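Local coordinates for protein toll-like receptor 6, Variable lymphocyte receptor B (Mus musculus, PDB 3A79) that probably senses microbial diacylated lipopeptides together with TLR2 as an innate immune receptor, its leucine-rich-repeat ectodomain here fused to part of a hagfish lymphocyte receptor, at residues B[263-274]-B[291-302]. Sequence-based numbering, arbitrary orientation.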
loop_
_atom_site.group_PDB
_atom_site.type_symbol
_atom_site.label_atom_id
_atom_site.label_comp_id
_atom_site.label_asym_id
_atom_site.label_seq_id
_atom_site.Cartn_x
_atom_site.Cartn_y
_atom_site.Cartn_z
ATOM N N TRP B 263 17.047 21.973 -3.892
ATOM C CA TRP B 263 17.408 21.294 -2.661
ATOM C C TRP B 263 18.543 22.054 -1.970
ATOM O O TRP B 263 18.467 22.315 -0.766
ATOM C CB TRP B 263 17.763 19.813 -2.879
ATOM C CG TRP B 263 18.033 19.110 -1.574
ATOM C CD1 TRP B 263 19.189 18.478 -1.193
ATOM C CD2 TRP B 263 17.143 19.026 -0.453
ATOM N NE1 TRP B 263 19.064 17.997 0.086
ATOM C CE2 TRP B 263 17.815 18.312 0.561
ATOM C CE3 TRP B 263 15.839 19.487 -0.207
ATOM C CZ2 TRP B 263 17.226 18.035 1.797
ATOM C CZ3 TRP B 263 15.257 19.214 1.025
ATOM C CH2 TRP B 263 15.949 18.491 2.009
ATOM N N LYS B 264 19.582 22.412 -2.730
ATOM C CA LYS B 264 20.689 23.232 -2.209
ATOM C C LYS B 264 20.154 24.408 -1.394
ATOM O O LYS B 264 20.634 24.693 -0.289
ATOM C CB LYS B 264 21.567 23.751 -3.360
ATOM C CG LYS B 264 22.873 24.432 -2.957
ATOM C CD LYS B 264 23.754 24.689 -4.189
ATOM C CE LYS B 264 25.267 24.567 -3.896
ATOM N NZ LYS B 264 25.989 25.876 -3.682
ATOM N N CYS B 265 19.145 25.078 -1.946
ATOM C CA CYS B 265 18.588 26.265 -1.328
ATOM C C CYS B 265 17.740 25.924 -0.108
ATOM O O CYS B 265 17.582 26.739 0.796
ATOM C CB CYS B 265 17.783 27.085 -2.349
ATOM S SG CYS B 265 17.235 28.713 -1.728
ATOM N N SER B 266 17.182 24.723 -0.083
ATOM C CA SER B 266 16.358 24.325 1.049
ATOM C C SER B 266 17.236 24.053 2.260
ATOM O O SER B 266 16.926 24.477 3.375
ATOM C CB SER B 266 15.491 23.117 0.698
ATOM O OG SER B 266 14.447 23.502 -0.192
ATOM N N VAL B 267 18.348 23.367 2.023
ATOM C CA VAL B 267 19.341 23.109 3.056
ATOM C C VAL B 267 19.970 24.421 3.571
ATOM O O VAL B 267 20.353 24.533 4.740
ATOM C CB VAL B 267 20.410 22.134 2.533
ATOM C CG1 VAL B 267 21.337 21.704 3.655
ATOM C CG2 VAL B 267 19.733 20.926 1.930
ATOM N N LYS B 268 20.056 25.416 2.698
ATOM C CA LYS B 268 20.438 26.756 3.123
ATOM C C LYS B 268 19.345 27.409 3.984
ATOM O O LYS B 268 19.609 27.898 5.076
ATOM C CB LYS B 268 20.758 27.628 1.909
ATOM C CG LYS B 268 22.019 27.213 1.202
ATOM C CD LYS B 268 22.360 28.135 0.046
ATOM C CE LYS B 268 23.762 27.845 -0.477
ATOM N NZ LYS B 268 24.059 28.563 -1.747
ATOM N N LEU B 269 18.118 27.411 3.487
ATOM C CA LEU B 269 16.993 27.938 4.242
ATOM C C LEU B 269 16.953 27.407 5.677
ATOM O O LEU B 269 16.831 28.186 6.617
ATOM C CB LEU B 269 15.680 27.645 3.512
ATOM C CG LEU B 269 15.289 28.596 2.380
ATOM C CD1 LEU B 269 13.808 28.755 2.422
ATOM C CD2 LEU B 269 15.920 29.946 2.593
ATOM N N PHE B 270 17.054 26.089 5.849
ATOM C CA PHE B 270 17.105 25.504 7.192
ATOM C C PHE B 270 18.255 26.091 8.005
ATOM O O PHE B 270 18.051 26.545 9.126
ATOM C CB PHE B 270 17.235 23.970 7.155
ATOM C CG PHE B 270 16.048 23.272 6.551
ATOM C CD1 PHE B 270 16.217 22.327 5.543
ATOM C CD2 PHE B 270 14.769 23.561 6.977
ATOM C CE1 PHE B 270 15.126 21.688 4.965
ATOM C CE2 PHE B 270 13.666 22.919 6.400
ATOM C CZ PHE B 270 13.850 21.986 5.393
ATOM N N GLN B 271 19.458 26.079 7.434
ATOM C CA GLN B 271 20.662 26.558 8.128
ATOM C C GLN B 271 20.546 28.024 8.534
ATOM O O GLN B 271 21.055 28.429 9.576
ATOM C CB GLN B 271 21.905 26.383 7.254
ATOM C CG GLN B 271 22.289 24.955 6.977
ATOM C CD GLN B 271 23.020 24.324 8.133
ATOM O OE1 GLN B 271 24.208 24.565 8.331
ATOM N NE2 GLN B 271 22.316 23.497 8.901
ATOM N N PHE B 272 19.890 28.815 7.690
ATOM C CA PHE B 272 19.663 30.230 7.952
ATOM C C PHE B 272 18.822 30.416 9.205
ATOM O O PHE B 272 19.013 31.361 9.969
ATOM C CB PHE B 272 18.961 30.876 6.753
ATOM C CG PHE B 272 18.352 32.215 7.054
ATOM C CD1 PHE B 272 19.104 33.380 6.927
ATOM C CD2 PHE B 272 17.032 32.312 7.465
ATOM C CE1 PHE B 272 18.552 34.615 7.205
ATOM C CE2 PHE B 272 16.472 33.547 7.748
ATOM C CZ PHE B 272 17.233 34.701 7.617
ATOM N N PHE B 273 17.893 29.497 9.412
ATOM C CA PHE B 273 16.949 29.604 10.500
ATOM C C PHE B 273 17.527 29.117 11.817
ATOM O O PHE B 273 17.165 29.609 12.880
ATOM C CB PHE B 273 15.689 28.808 10.176
ATOM C CG PHE B 273 14.726 29.535 9.290
ATOM C CD1 PHE B 273 14.391 29.029 8.046
ATOM C CD2 PHE B 273 14.146 30.715 9.703
ATOM C CE1 PHE B 273 13.497 29.690 7.229
ATOM C CE2 PHE B 273 13.259 31.381 8.887
ATOM C CZ PHE B 273 12.937 30.868 7.649
ATOM N N TRP B 274 18.426 28.150 11.742
ATOM C CA TRP B 274 18.835 27.411 12.931
ATOM C C TRP B 274 19.389 28.308 14.058
ATOM O O TRP B 274 19.051 28.134 15.235
ATOM C CB TRP B 274 19.822 26.305 12.536
ATOM C CG TRP B 274 19.441 24.949 13.052
ATOM C CD1 TRP B 274 20.021 24.272 14.081
ATOM C CD2 TRP B 274 18.396 24.110 12.561
ATOM N NE1 TRP B 274 19.401 23.065 14.263
ATOM C CE2 TRP B 274 18.398 22.941 13.342
ATOM C CE3 TRP B 274 17.455 24.235 11.538
ATOM C CZ2 TRP B 274 17.498 21.905 13.133
ATOM C CZ3 TRP B 274 16.566 23.205 11.329
ATOM C CH2 TRP B 274 16.591 22.055 12.125
ATOM N N ARG B 291 17.825 19.456 -8.606
ATOM C CA ARG B 291 18.716 18.351 -8.316
ATOM C C ARG B 291 18.743 18.182 -6.812
ATOM O O ARG B 291 18.400 19.097 -6.073
ATOM C CB ARG B 291 20.123 18.620 -8.865
ATOM C CG ARG B 291 20.547 20.089 -8.823
ATOM C CD ARG B 291 21.716 20.416 -9.743
ATOM N NE ARG B 291 22.868 19.577 -9.429
ATOM C CZ ARG B 291 23.168 18.440 -10.056
ATOM N NH1 ARG B 291 22.398 17.995 -11.043
ATOM N NH2 ARG B 291 24.241 17.745 -9.699
ATOM N N ILE B 292 19.126 16.995 -6.365
ATOM C CA ILE B 292 19.327 16.743 -4.952
ATOM C C ILE B 292 20.718 16.142 -4.741
ATOM O O ILE B 292 20.958 14.976 -5.054
ATOM C CB ILE B 292 18.251 15.807 -4.391
ATOM C CG1 ILE B 292 16.855 16.384 -4.636
ATOM C CG2 ILE B 292 18.474 15.569 -2.919
ATOM C CD1 ILE B 292 15.705 15.503 -4.103
ATOM N N ASP B 293 21.642 16.956 -4.237
ATOM C CA ASP B 293 23.011 16.509 -4.000
ATOM C C ASP B 293 23.325 16.564 -2.518
ATOM O O ASP B 293 22.491 17.008 -1.713
ATOM C CB ASP B 293 24.006 17.351 -4.791
ATOM C CG ASP B 293 23.715 17.346 -6.283
ATOM O OD1 ASP B 293 23.393 18.424 -6.828
ATOM O OD2 ASP B 293 23.788 16.268 -6.915
ATOM N N ARG B 294 24.510 16.085 -2.151
ATOM C CA ARG B 294 24.925 16.131 -0.754
ATOM C C ARG B 294 25.283 17.563 -0.393
ATOM O O ARG B 294 26.213 18.138 -0.958
ATOM C CB ARG B 294 26.103 15.189 -0.482
ATOM C CG ARG B 294 25.719 13.900 0.230
ATOM C CD ARG B 294 26.905 12.937 0.360
ATOM N NE ARG B 294 27.101 12.097 -0.825
ATOM C CZ ARG B 294 26.491 10.931 -1.025
ATOM N NH1 ARG B 294 25.640 10.466 -0.116
ATOM N NH2 ARG B 294 26.728 10.230 -2.131
ATOM N N GLU B 295 24.531 18.143 0.539
ATOM C CA GLU B 295 24.755 19.529 0.932
ATOM C C GLU B 295 25.393 19.636 2.314
ATOM O O GLU B 295 25.107 18.839 3.210
ATOM C CB GLU B 295 23.443 20.318 0.880
ATOM C CG GLU B 295 22.788 20.337 -0.498
ATOM C CD GLU B 295 23.548 21.177 -1.509
ATOM O OE1 GLU B 295 24.036 22.261 -1.122
ATOM O OE2 GLU B 295 23.648 20.761 -2.687
ATOM N N GLU B 296 26.266 20.624 2.476
ATOM C CA GLU B 296 26.914 20.862 3.757
ATOM C C GLU B 296 25.923 21.414 4.767
ATOM O O GLU B 296 25.114 22.290 4.451
ATOM C CB GLU B 296 28.098 21.820 3.602
ATOM C CG GLU B 296 29.200 21.284 2.703
ATOM C CD GLU B 296 29.504 19.818 2.970
ATOM O OE1 GLU B 296 29.685 19.457 4.156
ATOM O OE2 GLU B 296 29.559 19.029 1.996
ATOM N N PHE B 297 25.985 20.889 5.983
ATOM C CA PHE B 297 25.141 21.376 7.063
ATOM C C PHE B 297 25.609 20.828 8.405
ATOM O O PHE B 297 26.082 19.696 8.494
ATOM C CB PHE B 297 23.672 21.008 6.821
ATOM C CG PHE B 297 23.413 19.531 6.800
ATOM C CD1 PHE B 297 22.930 18.882 7.926
ATOM C CD2 PHE B 297 23.664 18.786 5.650
ATOM C CE1 PHE B 297 22.699 17.513 7.905
ATOM C CE2 PHE B 297 23.440 17.428 5.619
ATOM C CZ PHE B 297 22.953 16.787 6.747
ATOM N N THR B 298 25.497 21.655 9.437
ATOM C CA THR B 298 25.676 21.222 10.814
ATOM C C THR B 298 24.564 21.836 11.644
ATOM O O THR B 298 24.251 23.018 11.499
ATOM C CB THR B 298 27.060 21.633 11.417
ATOM O OG1 THR B 298 27.570 22.804 10.760
ATOM C CG2 THR B 298 28.072 20.493 11.290
ATOM N N TYR B 299 23.960 21.030 12.507
ATOM C CA TYR B 299 22.942 21.531 13.418
ATOM C C TYR B 299 23.499 21.790 14.806
ATOM O O TYR B 299 23.823 20.856 15.542
ATOM C CB TYR B 299 21.798 20.546 13.503
ATOM C CG TYR B 299 21.101 20.392 12.196
ATOM C CD1 TYR B 299 21.178 19.208 11.485
ATOM C CD2 TYR B 299 20.395 21.449 11.650
ATOM C CE1 TYR B 299 20.551 19.070 10.287
ATOM C CE2 TYR B 299 19.762 21.321 10.450
ATOM C CZ TYR B 299 19.839 20.126 9.771
ATOM O OH TYR B 299 19.198 19.993 8.565
ATOM N N SER B 300 23.604 23.069 15.153
ATOM C CA SER B 300 24.098 23.465 16.459
ATOM C C SER B 300 22.921 23.861 17.320
ATOM O O SER B 300 21.792 23.906 16.842
ATOM C CB SER B 300 25.043 24.655 16.330
ATOM O OG SER B 300 25.866 24.530 15.186
ATOM N N GLU B 301 23.195 24.152 18.587
ATOM C CA GLU B 301 22.191 24.685 19.496
ATOM C C GLU B 301 21.225 25.575 18.731
ATOM O O GLU B 301 21.648 26.470 17.997
ATOM C CB GLU B 301 22.867 25.493 20.600
ATOM C CG GLU B 301 23.831 26.578 20.092
ATOM C CD GLU B 301 25.300 26.140 20.077
ATOM O OE1 GLU B 301 25.579 24.938 19.873
ATOM O OE2 GLU B 301 26.179 27.009 20.272
ATOM N N THR B 302 19.932 25.325 18.896
ATOM C CA THR B 302 18.915 26.083 18.174
ATOM C C THR B 302 17.708 26.382 19.049
ATOM O O THR B 302 17.456 25.683 20.023
ATOM C CB THR B 302 18.431 25.323 16.928
ATOM O OG1 THR B 302 17.321 26.013 16.339
ATOM C CG2 THR B 302 17.993 23.918 17.306
#
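One flank of helix 263-273, with Trp274 just after it, makes a mixed aromatic, aliphatic and polar contact with the extended loop 291-302 in the Toll-like receptor 6 part of the fusion, on the convex side of the leucine-rich-repeat solenoid. At the start of the helix, Ile292 CG2 lies over one face of the Trp263 indole, a CH-pi contact 3.9 Å from the centroid of the five-membered ring, while Asp293 O meets the ring's edge. Next along, Glu295 CB rests 3.7 Å from Val267 CG1, and the carboxylate crosses the aliphatic stem of Lys264 at about a right angle, Lys264 NZ staying 4.8 Å from Glu295 OE1, too far for a salt bridge. In the middle, Gln271 folds at chi2 (-79°), which carries its amide to the loop backbone: NE2 donates to Thr298 O at 3.3 Å, approaching from above the carbonyl plane, and OE1 receives a weak bond from Thr298 N. The same amide lies against Phe297 CB, 3.5 Å from Gln271 NE2. Beyond it, Trp274 is held between Tyr299, whose ring is inclined at 47° to the indole, and Thr302 CB over the opposite face; its NE1 hydrogen-bonds to Asn332 OD1. Thr302 OG1 donates in plane to a lone pair of Trp274 O at 3.0 Å and also bonds to Leu304 N. A serine at Trp274 would probably leave Tyr299 and Thr302 without the surface between them, and Asn332 OD1 without its indole partner. The loop lies between helices 263-273 and 321-329: Tyr299 OH hydrogen-bonds to Val327 O, and Leu324 packs on Trp263. The Cys265-Cys235 disulfide ties the helix to helix 235-246, and Phe270 and Phe273 pack inward on strand 278-288.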